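Local coordinates for coenzyme F420-dependent N(5),N(10)-methenyltetrahydromethanopterin reductase-related protein (PDB 6HUZ) that is an [Fe]-hydrogenase paralog, HmdII, that carries an iron-guanylylpyridinol cofactor and uses tetrahydrofolate derivatives as substrates, at the interface of chains A and B. Residues are numbered along the deposited sequence; one frame, centred on the assembly and turned at random. Chains: chain A/B, Coenzyme F420-dependent N(5),N(10)-methenyltetrahydromethanopterin reductase-related protein.

The interface of chains A and B. Residues chain A 216, 219-220, 271, 281, 283-284; chain B 208, 212.
B:Val208 and B:Ile212, one turn apart on helix 207-228 of chain B, enter a groove of chain A between its own helix 207-228 and the start of helix 282-292, a helix-packing homodimer interface that, with its two-fold twin, helps join the subunits. The two aliphatic residues hide 49 Å² each, against 21 Å² for A:Thr284 and less for the other chain A residues here, which marks them as the inserted pieces. B:Ile212 spreads its branches: CG2 meets CA of A:Gly216 at 3.7 Å, where the lack of a side chain probably lets the helices come close, while CD1 reaches CB of A:Leu283 at 3.7 Å. With CG1 beside the backbone N (chi1 -70°) and the chain then extended, that terminal methyl is carried in between the two chain A helices. B:Val208 places CG1 3.7 Å from CB of A:Tyr220, at the root of the phenol side chain, and 3.6 Å from the hydroxyl OG1 of A:Thr284, whose side chain it meets at about a right angle. On the flank away from A:Tyr220, CD1 of A:Leu271 lies 3.9 Å from CA of B:Val208.

Behind this apolar surface, the A:Glu219 carboxylate binds the start of helix 282-292. Its OE1 accepts a hydrogen bond from A:Thr284 OG1 at 2.7 Å through the anti lone pair and another from A:Thr284 N on the syn side, 28° out of the carboxylate plane; OE2 accepts one from A:Leu283 N at 3.0 Å through its syn lone pair. A:Gln281 NE2 donates to the same threonine hydroxyl at 3.0 Å, tilted from its amide plane, and the two bonds together probably fix the hydroxyl's rotation. Replacing A:Thr284 with a valine would probably leave A:Gln281 NE2 and A:Glu219 OE1 without their hydroxyl partner, weakening the brace behind B:Val208. The patch thus couples a polar clamp within one subunit to hydrophobic docking by the other, probably stabilising the dimer.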
ATOM      1  N   GLY A 216       4.095   2.570   9.407  1.00 26.06           N
ATOM      2  CA  GLY A 216       4.057   3.927   8.867  1.00 27.78           C
ATOM      3  C   GLY A 216       2.656   4.512   8.913  1.00 29.97           C
ATOM      4  O   GLY A 216       2.493   5.703   9.178  1.00 29.41           O
ATOM      5  N   GLU A 219       1.961   5.414  12.434  1.00 26.77           N
ATOM      6  CA  GLU A 219       2.692   6.623  12.781  1.00 28.69           C
ATOM      7  C   GLU A 219       1.929   7.848  12.239  1.00 31.05           C
ATOM      8  O   GLU A 219       1.746   8.820  12.960  1.00 28.63           O
ATOM      9  CB  GLU A 219       4.122   6.578  12.233  1.00 29.28           C
ATOM     10  CG  GLU A 219       4.933   7.799  12.651  1.00 33.92           C
ATOM     11  CD  GLU A 219       6.433   7.630  12.527  1.00 37.50           C
ATOM     12  OE1 GLU A 219       7.062   8.471  11.845  1.00 33.90           O
ATOM     13  OE2 GLU A 219       6.985   6.666  13.114  1.00 35.32           O
ATOM     14  N   TYR A 220       1.448   7.778  10.995  1.00 28.92           N
ATOM     15  CA  TYR A 220       0.702   8.877  10.385  1.00 28.12           C
ATOM     16  C   TYR A 220      -0.630   9.084  11.125  1.00 29.23           C
ATOM     17  O   TYR A 220      -1.082  10.208  11.287  1.00 27.30           O
ATOM     18  CB  TYR A 220       0.498   8.610   8.877  1.00 26.26           C
ATOM     19  CG  TYR A 220      -0.609   9.436   8.294  1.00 26.18           C
ATOM     20  CD1 TYR A 220      -0.491  10.821   8.193  1.00 26.85           C
ATOM     21  CD2 TYR A 220      -1.798   8.846   7.874  1.00 25.92           C
ATOM     22  CE1 TYR A 220      -1.529  11.599   7.694  1.00 28.21           C
ATOM     23  CE2 TYR A 220      -2.854   9.621   7.389  1.00 27.63           C
ATOM     24  CZ  TYR A 220      -2.712  10.996   7.302  1.00 31.53           C
ATOM     25  OH  TYR A 220      -3.750  11.764   6.838  1.00 28.61           O
ATOM     26  N   LEU A 271       7.442  15.724   2.170  1.00 25.84           N
ATOM     27  CA  LEU A 271       7.598  15.057   3.477  1.00 25.40           C
ATOM     28  C   LEU A 271       8.183  15.969   4.548  1.00 29.84           C
ATOM     29  O   LEU A 271       7.873  15.797   5.733  1.00 28.36           O
ATOM     30  CB  LEU A 271       8.454  13.772   3.351  1.00 25.66           C
ATOM     31  CG  LEU A 271       8.573  12.903   4.625  1.00 27.93           C
ATOM     32  CD1 LEU A 271       7.219  12.296   5.000  1.00 23.56           C
ATOM     33  CD2 LEU A 271       9.646  11.752   4.422  1.00 25.37           C
ATOM     34  N   GLN A 281       8.060  10.596  15.674  1.00 34.32           N
ATOM     35  CA  GLN A 281       7.989  10.136  14.288  1.00 33.17           C
ATOM     36  C   GLN A 281       9.260   9.409  13.830  1.00 32.75           C
ATOM     37  O   GLN A 281       9.887   9.853  12.871  1.00 29.82           O
ATOM     38  CB  GLN A 281       7.707  11.319  13.348  1.00 34.33           C
ATOM     39  CG  GLN A 281       6.346  11.934  13.550  1.00 34.94           C
ATOM     40  CD  GLN A 281       6.092  13.023  12.550  1.00 32.87           C
ATOM     41  OE1 GLN A 281       6.026  14.200  12.903  1.00 33.48           O
ATOM     42  NE2 GLN A 281       5.937  12.667  11.276  1.00 31.11           N
ATOM     43  N   LEU A 283       9.818   6.535  12.070  1.00 24.88           N
ATOM     44  CA  LEU A 283       9.815   6.118  10.670  1.00 25.69           C
ATOM     45  C   LEU A 283       9.863   7.288   9.700  1.00 28.56           C
ATOM     46  O   LEU A 283      10.579   7.205   8.713  1.00 31.93           O
ATOM     47  CB  LEU A 283       8.592   5.242  10.367  1.00 26.91           C
ATOM     48  CG  LEU A 283       8.613   3.843  10.973  1.00 33.37           C
ATOM     49  CD1 LEU A 283       7.301   3.128  10.718  1.00 34.44           C
ATOM     50  CD2 LEU A 283       9.775   3.017  10.438  1.00 35.75           C
ATOM     51  N   THR A 284       9.126   8.390   9.960  1.00 26.69           N
ATOM     52  CA  THR A 284       9.150   9.525   9.014  1.00 27.56           C
ATOM     53  C   THR A 284      10.584  10.028   8.890  1.00 28.39           C
ATOM     54  O   THR A 284      11.152  10.177   7.788  1.00 24.56           O
ATOM     55  CB  THR A 284       8.268  10.687   9.517  1.00 33.65           C
ATOM     56  OG1 THR A 284       6.959  10.228   9.841  1.00 32.81           O
ATOM     57  CG2 THR A 284       8.162  11.814   8.495  1.00 28.78           C
TER
ATOM     58  N   VAL B 208       3.299  11.058   4.536  1.00 25.98           N
ATOM     59  CA  VAL B 208       3.971  10.282   5.571  1.00 24.81           C
ATOM     60  C   VAL B 208       3.838   8.785   5.221  1.00 29.32           C
ATOM     61  O   VAL B 208       4.819   8.087   5.239  1.00 24.69           O
ATOM     62  CB  VAL B 208       3.401  10.556   6.968  1.00 26.98           C
ATOM     63  CG1 VAL B 208       3.936   9.540   7.983  1.00 27.20           C
ATOM     64  CG2 VAL B 208       3.747  11.973   7.411  1.00 28.21           C
ATOM     65  N   ILE B 212       6.955   6.525   3.670  1.00 19.28           N
ATOM     66  CA  ILE B 212       7.419   5.401   4.480  1.00 21.94           C
ATOM     67  C   ILE B 212       7.238   4.091   3.686  1.00 26.70           C
ATOM     68  O   ILE B 212       8.158   3.297   3.604  1.00 24.10           O
ATOM     69  CB  ILE B 212       6.688   5.363   5.852  1.00 24.01           C
ATOM     70  CG1 ILE B 212       7.170   6.535   6.718  1.00 22.31           C
ATOM     71  CG2 ILE B 212       6.973   4.022   6.541  1.00 23.54           C
ATOM     72  CD1 ILE B 212       6.297   6.826   7.980  1.00 17.01           C
TER